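Inositol 2-dehydrogenase/D-chiro-inositol 3-dehydrogenase (Lactobacillus casei, PDB 4MJL) oxidises myo-inositol and D-chiro-inositol to their keto forms, passing hydride to NAD, as a dehydrogenase built on a Rossmann fold. Local coordinates at residues V43-I48 with F60-K65; T94-L99 with A118-D123; H221-A226 with Q237-V242. All coordinates share one frame; numbering follows the deposited sequence.

Interaction 1: residues V43-I48 with F60-K65; sequences VAVTDI and FHLNAK. With NAD (nicotinamide-adenine-dinucleotide), chain E.
Ala64 turns its methyl onto the backbone of Val43, and two backbone hydrogen bonds beside it join Lys65 to the strand that leads to the NAD site. Lys65 N donates to Val43 O and Val45 N to Lys65 O, both over 3.0 Å. Ala44 and Lys65 thus form a parallel bridge, with their CB atoms on the same face of the sheet. Ala64 CB rests 3.3 Å from Val43 O, while the Val43 side chain turns the other way. Val45 CG1 makes a looser apolar contact with Leu62 CD1 at 4.4 Å, and its CG2 lies near Lys65 O. CG of Lys65 is anti to its backbone N (chi1 -179°), and bends at chi2 and chi4 carry the chain away from the strand to a cation-pi contact with Tyr67. Farther along, Asp47 takes both adenosine ribose hydroxyls: OD1 accepts from NAD O2B at 2.8 Å and OD2 from NAD O3B at 2.6 Å. This acidic grip at the end of the second strand is characteristic of NAD-dependent Rossmann folds. Ile48 CG1 lies between its backbone N and carbonyl carbon (chi1 60°), 3.3 Å from NAD O2B, while CG2 is 3.5 Å from NAD C6A and CD1 is near the imidazole part of the adenine. Asp49 N and Thr22 N also donate to the Asp47 carboxylate. Strand 40-46 lies between 15-20 and the edge strand 65-66, with Val45 against helix 50-59, Leu62 against helix 24-36 and Ala44 against helix 70-73.

Interaction 2: residues T94-L99 with A118-D123; sequences TVLKAL and AKRIVD
Ile121 reaches across from helix 115-125 and meets Val95, Leu96 and Leu99 of the neighbouring helix, its CG2 shared by Val95 and Leu99. The Val95 and Ile121 side chains cross at about a right angle: Val95 CG1 sits 3.8 Å from Ile121 CD1 and equally near its CG2, so one valine methyl rests across both isoleucine methyls. Val95 CG1 is anti to its own backbone N (chi1 171°), which carries it toward this partner. Leu96 comes in at a slant, its CD2 3.9 Å from Ile121 CG1 and 4.0 Å from Arg120 O, touching both side chain and backbone. One turn on, Leu99 CD1 meets Ile121 O at 3.9 Å. The two helix segments run nearly parallel, 11° apart with axes 9.9 Å from each other, as expected of helices following successive strands on one side of a Rossmann sheet. Beneath them, Val95, Leu99 and Ile121 all touch Ile133 of strand 133-135. Cutting Ile121 back to an alanine would probably open a gap between the helices, leaving Val95 CG1 and Leu96 CD2 without their main partner here. No hydrogen bond crosses between the segments; polar groups work at the margin, where Arg120 forms a salt bridge with Glu92 and Lys124 NZ donates to Leu96 O. The contact itself therefore depends on the fit of branched aliphatic groups, with the salt bridge to Glu92 lying beside it.

Interaction 3: residues H221-A226 with Q237-V242; sequences HDPQLA and QVLVHV
Leu225 and Leu239 face each other as a non-hydrogen-bonded antiparallel pair, their side chains slanting across one another with Leu225 CD2 3.8 Å from Leu239 CD1. Pro223 extends this apolar patch, its CB 3.9 Å from the same Leu239 CD1. With CG anti to the backbone N (chi1 165°) and chi2 turned to 70°, Leu239 places that one methyl against both neighbours. Ala226 and Val238 pair on the reverse face, CB to CB at 4.2 Å, together with Gln224 and Val240. Around these groups run four backbone hydrogen bonds, two for Gln224 with Val240 and two for Ala226 with Val238, giving the regular ladder of a beta hairpin. The ladder stops at Pro223, which follows a cis peptide bond and has no N-H to give. Beyond it, Asp222 takes over: its OD1 accepts from Val242 N at 2.8 Å on the syn side, somewhat out of the carboxylate plane. OD2 lies at the edge of the His241 ring, 3.3 Å from CD2, the carboxylate and ring planes turned 41° apart, and also bonds to Thr243 OG1. The Gln224 amide folds back, NE2 donating to His221 O at 2.8 Å, while its OE1 bonds to Gln333. In the mixed sheet of the C-terminal domain, this hairpin lies between strands 201-207 and 160-168. Helix 180-197 covers the Ala226, Val238 and Val240 face, whereas Pro223, Leu225, Leu239 and His241 pack against a second subunit.

How the interactions relate
Interactions 1 and 2 belong to the NAD-binding Rossmann domain, whereas interaction 3 lies in the C-terminal alpha/beta domain, on the opposite side of the chain's centre from interaction 1. Interaction 1 alone supplies residues of the NAD pocket, at the adenosine end. Interaction 2 joins two helices packed on the sheet, with the Val95 side chain about 10 Å from NAD, and its nearest atoms are about 7 Å from those of interaction 1. The centre of interaction 3 is 39 Å from that of interaction 1 and 31 Å from that of interaction 2; its Val242 side chain lies about 13 Å from NAD, and its face of Leu225 and Leu239 meets a second subunit.

Interaction 1: residues V43-I48 with F60-K65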
loop_
_atom_site.group_PDB
_atom_site.type_symbol
_atom_site.label_atom_id
_atom_site.label_comp_id
_atom_site.label_asym_id
_atom_site.label_seq_id
_atom_site.Cartn_x
_atom_site.Cartn_y
_atom_site.Cartn_z
ATOM N N VAL A 43 43.732 -14.659 0.952
ATOM C CA VAL A 43 45.122 -14.973 1.288
ATOM C C VAL A 43 46.109 -14.063 0.585
ATOM O O VAL A 43 47.310 -14.194 0.849
ATOM C CB VAL A 43 45.460 -16.465 0.945
ATOM C CG1 VAL A 43 44.544 -17.377 1.758
ATOM C CG2 VAL A 43 45.330 -16.709 -0.551
ATOM N N ALA A 44 45.661 -13.159 -0.291
ATOM C CA ALA A 44 46.594 -12.276 -1.038
ATOM C C ALA A 44 45.849 -11.026 -1.401
ATOM O O ALA A 44 44.673 -11.107 -1.721
ATOM C CB ALA A 44 47.082 -12.921 -2.309
ATOM N N VAL A 45 46.547 -9.884 -1.403
ATOM C CA VAL A 45 45.975 -8.615 -1.907
ATOM C C VAL A 45 47.035 -7.886 -2.695
ATOM O O VAL A 45 48.224 -8.181 -2.534
ATOM C CB VAL A 45 45.506 -7.653 -0.753
ATOM C CG1 VAL A 45 44.311 -8.215 -0.057
ATOM C CG2 VAL A 45 46.632 -7.422 0.244
ATOM N N THR A 46 46.617 -6.975 -3.565
ATOM C CA THR A 46 47.545 -6.050 -4.190
ATOM C C THR A 46 46.789 -4.760 -4.420
ATOM O O THR A 46 45.598 -4.766 -4.706
ATOM C CB THR A 46 48.211 -6.623 -5.486
ATOM O OG1 THR A 46 49.227 -5.698 -5.942
ATOM C CG2 THR A 46 47.267 -6.885 -6.627
ATOM N N ASP A 47 47.494 -3.640 -4.373
ATOM C CA ASP A 47 46.898 -2.338 -4.710
ATOM C C ASP A 47 48.074 -1.460 -5.256
ATOM O O ASP A 47 49.205 -1.608 -4.751
ATOM C CB ASP A 47 46.289 -1.744 -3.451
ATOM C CG ASP A 47 45.367 -0.588 -3.749
ATOM O OD1 ASP A 47 45.842 0.548 -3.924
ATOM O OD2 ASP A 47 44.127 -0.778 -3.837
ATOM N N ILE A 48 47.837 -0.630 -6.275
ATOM C CA ILE A 48 48.911 0.256 -6.695
ATOM C C ILE A 48 49.253 1.190 -5.586
ATOM O O ILE A 48 50.323 1.855 -5.638
ATOM C CB ILE A 48 48.557 1.074 -7.890
ATOM C CG1 ILE A 48 47.330 1.977 -7.618
ATOM C CG2 ILE A 48 48.485 0.213 -9.116
ATOM C CD1 ILE A 48 46.917 2.736 -8.876
ATOM N N PHE A 60 41.308 -6.103 8.476
ATOM C CA PHE A 60 40.481 -7.320 8.421
ATOM C C PHE A 60 41.185 -8.507 9.030
ATOM O O PHE A 60 40.663 -9.641 8.974
ATOM C CB PHE A 60 40.068 -7.572 6.952
ATOM C CG PHE A 60 39.164 -6.532 6.462
ATOM C CD1 PHE A 60 37.835 -6.526 6.893
ATOM C CD2 PHE A 60 39.618 -5.546 5.606
ATOM C CE1 PHE A 60 36.971 -5.533 6.459
ATOM C CE2 PHE A 60 38.779 -4.546 5.202
ATOM C CZ PHE A 60 37.450 -4.545 5.616
ATOM N N HIS A 61 42.383 -8.275 9.582
ATOM C CA HIS A 61 43.106 -9.334 10.332
ATOM C C HIS A 61 43.358 -10.510 9.473
ATOM O O HIS A 61 43.196 -11.658 9.895
ATOM C CB HIS A 61 42.322 -9.810 11.550
ATOM C CG HIS A 61 42.067 -8.720 12.537
ATOM N ND1 HIS A 61 40.884 -8.011 12.568
ATOM C CD2 HIS A 61 42.854 -8.168 13.488
ATOM C CE1 HIS A 61 40.941 -7.095 13.519
ATOM N NE2 HIS A 61 42.141 -7.157 14.083
ATOM N N LEU A 62 43.756 -10.241 8.243
ATOM C CA LEU A 62 43.974 -11.249 7.263
ATOM C C LEU A 62 45.322 -11.946 7.545
ATOM O O LEU A 62 46.226 -11.349 8.062
ATOM C CB LEU A 62 44.058 -10.593 5.919
ATOM C CG LEU A 62 42.776 -10.003 5.355
ATOM C CD1 LEU A 62 42.976 -9.706 3.874
ATOM C CD2 LEU A 62 41.548 -10.894 5.628
ATOM N N ASN A 63 45.400 -13.222 7.197
ATOM C CA ASN A 63 46.673 -13.927 7.073
ATOM C C ASN A 63 46.917 -13.971 5.597
ATOM O O ASN A 63 46.577 -14.936 4.902
ATOM C CB ASN A 63 46.590 -15.337 7.678
ATOM C CG ASN A 63 47.900 -16.085 7.657
ATOM O OD1 ASN A 63 48.949 -15.554 8.004
ATOM N ND2 ASN A 63 47.828 -17.341 7.315
ATOM N N ALA A 64 47.431 -12.865 5.065
ATOM C CA ALA A 64 47.578 -12.725 3.615
ATOM C C ALA A 64 48.891 -12.000 3.222
ATOM O O ALA A 64 49.411 -11.246 3.934
ATOM C CB ALA A 64 46.424 -11.942 3.070
ATOM N N LYS A 65 49.319 -12.359 2.063
ATOM C CA LYS A 65 50.522 -11.786 1.478
ATOM C C LYS A 65 50.126 -10.490 0.776
ATOM O O LYS A 65 49.125 -10.441 0.088
ATOM C CB LYS A 65 51.104 -12.800 0.457
ATOM C CG LYS A 65 52.338 -12.414 -0.239
ATOM C CD LYS A 65 53.388 -12.237 0.710
ATOM C CE LYS A 65 54.728 -12.307 -0.021
ATOM N NZ LYS A 65 54.773 -11.368 -1.129
HETATM P PA NAD E . 38.232 2.983 -5.255
HETATM O O1A NAD E . 38.900 4.011 -6.030
HETATM O O2A NAD E . 37.944 3.188 -3.906
HETATM O O5B NAD E . 39.199 1.764 -5.138
HETATM C C5B NAD E . 39.997 1.317 -6.155
HETATM C C4B NAD E . 41.301 0.725 -5.613
HETATM O O4B NAD E . 41.977 0.173 -6.694
HETATM C C3B NAD E . 42.272 1.790 -5.100
HETATM O O3B NAD E . 42.766 1.459 -3.846
HETATM C C2B NAD E . 43.308 1.902 -6.196
HETATM O O2B NAD E . 44.588 2.309 -5.771
HETATM C C1B NAD E . 43.363 0.488 -6.640
HETATM N N9A NAD E . 43.919 0.305 -7.968
HETATM C C8A NAD E . 43.730 1.082 -8.984
HETATM N N7A NAD E . 44.288 0.611 -10.075
HETATM C C5A NAD E . 44.869 -0.517 -9.743
HETATM C C6A NAD E . 45.679 -1.512 -10.404
HETATM N N6A NAD E . 45.970 -1.446 -11.669
HETATM N N1A NAD E . 46.038 -2.556 -9.698
HETATM C C2A NAD E . 45.801 -2.681 -8.441
HETATM N N3A NAD E . 45.094 -1.804 -7.772
HETATM C C4A NAD E . 44.622 -0.715 -8.364
HETATM O O3 NAD E . 37.051 2.495 -6.167
HETATM P PN NAD E . 35.857 1.480 -5.838
HETATM O O1N NAD E . 34.668 2.248 -5.536
HETATM O O2N NAD E . 36.350 0.672 -4.818
HETATM O O5D NAD E . 35.628 0.843 -7.198
HETATM C C5D NAD E . 36.343 -0.297 -7.603
HETATM C C4D NAD E . 35.643 -1.022 -8.722
HETATM O O4D NAD E . 34.442 -1.517 -8.203
HETATM C C3D NAD E . 35.234 -0.097 -9.811
HETATM O O3D NAD E . 35.341 -0.823 -10.977
HETATM C C2D NAD E . 33.777 0.198 -9.527
HETATM O O2D NAD E . 33.196 0.446 -10.745
HETATM C C1D NAD E . 33.335 -1.121 -8.959
HETATM N N1N NAD E . 32.122 -1.002 -8.146
HETATM C C2N NAD E . 31.050 -1.711 -8.430
HETATM C C3N NAD E . 29.902 -1.575 -7.691
HETATM C C7N NAD E . 28.671 -2.371 -7.986
HETATM O O7N NAD E . 27.652 -1.980 -7.589
HETATM N N7N NAD E . 28.805 -3.457 -8.676
HETATM C C4N NAD E . 29.912 -0.729 -6.603
HETATM C C5N NAD E . 31.054 -0.016 -6.316
HETATM C C6N NAD E . 32.142 -0.183 -7.137
#

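Interaction 2: residues T94-L99 with A118-D123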
loop_
_atom_site.group_PDB
_atom_site.type_symbol
_atom_site.label_atom_id
_atom_site.label_comp_id
_atom_site.label_asym_id
_atom_site.label_seq_id
_atom_site.Cartn_x
_atom_site.Cartn_y
_atom_site.Cartn_z
ATOM N N THR A 94 44.087 -6.434 -16.387
ATOM C CA THR A 94 44.191 -7.370 -15.266
ATOM C C THR A 94 43.441 -8.666 -15.570
ATOM O O THR A 94 43.942 -9.743 -15.248
ATOM C CB THR A 94 43.686 -6.808 -13.978
ATOM O OG1 THR A 94 44.518 -5.733 -13.608
ATOM C CG2 THR A 94 43.777 -7.852 -12.849
ATOM N N VAL A 95 42.260 -8.586 -16.185
ATOM C CA VAL A 95 41.494 -9.766 -16.578
ATOM C C VAL A 95 42.213 -10.577 -17.631
ATOM O O VAL A 95 42.264 -11.812 -17.548
ATOM C CB VAL A 95 40.023 -9.440 -16.984
ATOM C CG1 VAL A 95 39.388 -10.602 -17.565
ATOM C CG2 VAL A 95 39.265 -8.982 -15.732
ATOM N N LEU A 96 42.794 -9.894 -18.636
ATOM C CA LEU A 96 43.649 -10.536 -19.652
ATOM C C LEU A 96 44.872 -11.235 -19.017
ATOM O O LEU A 96 45.159 -12.334 -19.404
ATOM C CB LEU A 96 44.102 -9.477 -20.671
ATOM C CG LEU A 96 42.955 -8.944 -21.499
ATOM C CD1 LEU A 96 43.402 -7.729 -22.327
ATOM C CD2 LEU A 96 42.418 -10.000 -22.394
ATOM N N LYS A 97 45.528 -10.636 -18.024
ATOM C CA LYS A 97 46.644 -11.319 -17.325
ATOM C C LYS A 97 46.126 -12.559 -16.585
ATOM O O LYS A 97 46.744 -13.610 -16.588
ATOM C CB LYS A 97 47.352 -10.422 -16.314
ATOM C CG LYS A 97 48.362 -9.384 -16.889
ATOM C CD LYS A 97 48.578 -8.317 -15.867
ATOM C CE LYS A 97 49.908 -7.678 -16.024
ATOM N NZ LYS A 97 50.118 -6.672 -14.920
ATOM N N ALA A 98 44.967 -12.448 -15.935
ATOM C CA ALA A 98 44.465 -13.567 -15.131
ATOM C C ALA A 98 43.996 -14.703 -16.063
ATOM O O ALA A 98 43.999 -15.898 -15.666
ATOM C CB ALA A 98 43.296 -13.059 -14.169
ATOM N N LEU A 99 43.605 -14.374 -17.297
ATOM C CA LEU A 99 43.275 -15.418 -18.243
ATOM C C LEU A 99 44.475 -16.297 -18.769
ATOM O O LEU A 99 44.228 -17.262 -19.473
ATOM C CB LEU A 99 42.450 -14.897 -19.386
ATOM C CG LEU A 99 40.987 -14.532 -19.087
ATOM C CD1 LEU A 99 40.389 -13.818 -20.299
ATOM C CD2 LEU A 99 40.174 -15.793 -18.803
ATOM N N ALA A 118 36.494 -5.098 -23.950
ATOM C CA ALA A 118 35.590 -6.191 -23.611
ATOM C C ALA A 118 35.636 -7.300 -24.629
ATOM O O ALA A 118 35.578 -8.478 -24.269
ATOM C CB ALA A 118 34.185 -5.703 -23.395
ATOM N N LYS A 119 35.723 -6.972 -25.915
ATOM C CA LYS A 119 35.876 -8.014 -26.970
ATOM C C LYS A 119 37.222 -8.810 -26.824
ATOM O O LYS A 119 37.258 -9.991 -27.063
ATOM C CB LYS A 119 35.776 -7.371 -28.384
ATOM C CG LYS A 119 35.574 -8.327 -29.543
ATOM C CD LYS A 119 34.448 -9.390 -29.292
ATOM C CE LYS A 119 34.169 -10.319 -30.444
ATOM N NZ LYS A 119 35.443 -11.014 -30.912
ATOM N N ARG A 120 38.303 -8.140 -26.417
ATOM C CA ARG A 120 39.605 -8.807 -26.251
ATOM C C ARG A 120 39.416 -9.951 -25.176
ATOM O O ARG A 120 39.916 -11.064 -25.333
ATOM C CB ARG A 120 40.658 -7.830 -25.834
ATOM C CG ARG A 120 41.387 -7.143 -27.032
ATOM C CD ARG A 120 42.540 -6.301 -26.498
ATOM N NE ARG A 120 42.158 -4.970 -26.036
ATOM C CZ ARG A 120 41.700 -3.972 -26.807
ATOM N NH1 ARG A 120 41.551 -4.102 -28.141
ATOM N NH2 ARG A 120 41.388 -2.830 -26.215
ATOM N N ILE A 121 38.653 -9.622 -24.118
ATOM C CA ILE A 121 38.437 -10.541 -22.989
ATOM C C ILE A 121 37.601 -11.690 -23.436
ATOM O O ILE A 121 37.950 -12.824 -23.160
ATOM C CB ILE A 121 37.833 -9.863 -21.791
ATOM C CG1 ILE A 121 38.869 -8.932 -21.173
ATOM C CG2 ILE A 121 37.370 -10.923 -20.757
ATOM C CD1 ILE A 121 38.390 -7.949 -20.030
ATOM N N VAL A 122 36.492 -11.431 -24.107
ATOM C CA VAL A 122 35.621 -12.458 -24.636
ATOM C C VAL A 122 36.348 -13.424 -25.640
ATOM O O VAL A 122 36.088 -14.632 -25.680
ATOM C CB VAL A 122 34.402 -11.836 -25.344
ATOM C CG1 VAL A 122 33.713 -12.818 -26.178
ATOM C CG2 VAL A 122 33.374 -11.255 -24.292
ATOM N N ASP A 123 37.235 -12.848 -26.444
ATOM C CA ASP A 123 38.056 -13.659 -27.336
ATOM C C ASP A 123 39.112 -14.501 -26.558
ATOM O O ASP A 123 39.251 -15.639 -26.848
ATOM C CB ASP A 123 38.738 -12.763 -28.413
ATOM C CG ASP A 123 37.758 -12.179 -29.477
ATOM O OD1 ASP A 123 36.641 -12.743 -29.732
ATOM O OD2 ASP A 123 38.161 -11.114 -30.094
#

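Interaction 3: residues H221-A226 with Q237-V242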
loop_
_atom_site.group_PDB
_atom_site.type_symbol
_atom_site.label_atom_id
_atom_site.label_comp_id
_atom_site.label_asym_id
_atom_site.label_seq_id
_atom_site.Cartn_x
_atom_site.Cartn_y
_atom_site.Cartn_z
ATOM N N HIS A 221 24.191 16.313 -17.107
ATOM C CA HIS A 221 22.742 16.519 -17.329
ATOM C C HIS A 221 22.022 15.606 -16.352
ATOM O O HIS A 221 22.388 14.414 -16.222
ATOM C CB HIS A 221 22.320 16.116 -18.731
ATOM C CG HIS A 221 22.961 16.948 -19.789
ATOM N ND1 HIS A 221 22.341 18.043 -20.333
ATOM C CD2 HIS A 221 24.202 16.881 -20.337
ATOM C CE1 HIS A 221 23.154 18.599 -21.225
ATOM N NE2 HIS A 221 24.299 17.931 -21.222
ATOM N N ASP A 222 21.043 16.144 -15.649
ATOM C CA ASP A 222 20.240 15.346 -14.748
ATOM C C ASP A 222 18.897 16.012 -14.632
ATOM O O ASP A 222 18.823 17.214 -14.365
ATOM C CB ASP A 222 20.888 15.308 -13.367
ATOM C CG ASP A 222 20.206 14.324 -12.444
ATOM O OD1 ASP A 222 20.037 13.137 -12.870
ATOM O OD2 ASP A 222 19.860 14.723 -11.322
ATOM N N PRO A 223 17.802 15.249 -14.810
ATOM C CA PRO A 223 17.727 13.816 -15.070
ATOM C C PRO A 223 18.034 13.449 -16.517
ATOM O O PRO A 223 18.238 14.312 -17.378
ATOM C CB PRO A 223 16.262 13.480 -14.688
ATOM C CG PRO A 223 15.534 14.622 -14.979
ATOM C CD PRO A 223 16.461 15.825 -14.645
ATOM N N GLN A 224 18.107 12.150 -16.797
ATOM C CA GLN A 224 18.242 11.636 -18.165
ATOM C C GLN A 224 17.179 10.601 -18.352
ATOM O O GLN A 224 16.803 9.896 -17.406
ATOM C CB GLN A 224 19.640 11.029 -18.376
ATOM C CG GLN A 224 20.673 12.112 -18.185
ATOM C CD GLN A 224 22.072 11.701 -18.606
ATOM O OE1 GLN A 224 22.254 10.879 -19.510
ATOM N NE2 GLN A 224 23.061 12.276 -17.953
ATOM N N LEU A 225 16.676 10.523 -19.569
ATOM C CA LEU A 225 15.703 9.513 -19.910
ATOM C C LEU A 225 16.364 8.603 -20.906
ATOM O O LEU A 225 16.855 9.075 -21.906
ATOM C CB LEU A 225 14.486 10.166 -20.536
ATOM C CG LEU A 225 13.674 11.094 -19.629
ATOM C CD1 LEU A 225 12.567 11.783 -20.386
ATOM C CD2 LEU A 225 13.062 10.224 -18.535
ATOM N N ALA A 226 16.383 7.300 -20.639
ATOM C CA ALA A 226 16.958 6.322 -21.573
ATOM C C ALA A 226 15.849 5.511 -22.162
ATOM O O ALA A 226 15.041 4.947 -21.415
ATOM C CB ALA A 226 17.947 5.383 -20.857
ATOM N N GLN A 237 11.649 2.237 -20.940
ATOM C CA GLN A 237 11.861 3.632 -20.601
ATOM C C GLN A 237 12.451 3.742 -19.195
ATOM O O GLN A 237 11.767 3.403 -18.231
ATOM C CB GLN A 237 10.527 4.392 -20.657
ATOM C CG GLN A 237 9.868 4.374 -22.017
ATOM C CD GLN A 237 8.566 5.085 -22.023
ATOM O OE1 GLN A 237 7.781 4.988 -21.079
ATOM N NE2 GLN A 237 8.359 5.904 -23.042
ATOM N N VAL A 238 13.698 4.192 -19.055
ATOM C CA VAL A 238 14.361 4.322 -17.733
ATOM C C VAL A 238 14.531 5.802 -17.434
ATOM O O VAL A 238 15.018 6.539 -18.274
ATOM C CB VAL A 238 15.788 3.707 -17.724
ATOM C CG1 VAL A 238 16.336 3.648 -16.285
ATOM C CG2 VAL A 238 15.763 2.336 -18.303
ATOM N N LEU A 239 14.118 6.220 -16.243
ATOM C CA LEU A 239 14.413 7.558 -15.701
ATOM C C LEU A 239 15.645 7.430 -14.816
ATOM O O LEU A 239 15.665 6.615 -13.879
ATOM C CB LEU A 239 13.234 8.067 -14.862
ATOM C CG LEU A 239 13.553 9.278 -13.967
ATOM C CD1 LEU A 239 13.759 10.506 -14.813
ATOM C CD2 LEU A 239 12.377 9.478 -13.113
ATOM N N VAL A 240 16.689 8.195 -15.143
ATOM C CA VAL A 240 17.889 8.238 -14.339
ATOM C C VAL A 240 17.864 9.613 -13.692
ATOM O O VAL A 240 17.786 10.609 -14.384
ATOM C CB VAL A 240 19.144 8.099 -15.206
ATOM C CG1 VAL A 240 20.419 8.302 -14.353
ATOM C CG2 VAL A 240 19.172 6.759 -15.872
ATOM N N HIS A 241 17.875 9.670 -12.374
ATOM C CA HIS A 241 17.738 10.946 -11.693
ATOM C C HIS A 241 18.640 10.882 -10.483
ATOM O O HIS A 241 18.293 10.259 -9.487
ATOM C CB HIS A 241 16.273 11.190 -11.302
ATOM C CG HIS A 241 16.009 12.565 -10.748
ATOM N ND1 HIS A 241 14.843 12.899 -10.109
ATOM C CD2 HIS A 241 16.768 13.691 -10.763
ATOM C CE1 HIS A 241 14.890 14.167 -9.741
ATOM N NE2 HIS A 241 16.046 14.676 -10.136
ATOM N N VAL A 242 19.818 11.508 -10.565
ATOM C CA VAL A 242 20.872 11.273 -9.578
ATOM C C VAL A 242 21.066 12.386 -8.528
ATOM O O VAL A 242 21.848 12.231 -7.593
ATOM C CB VAL A 242 22.234 10.904 -10.225
ATOM C CG1 VAL A 242 22.131 9.611 -11.106
ATOM C CG2 VAL A 242 22.821 12.090 -10.985
#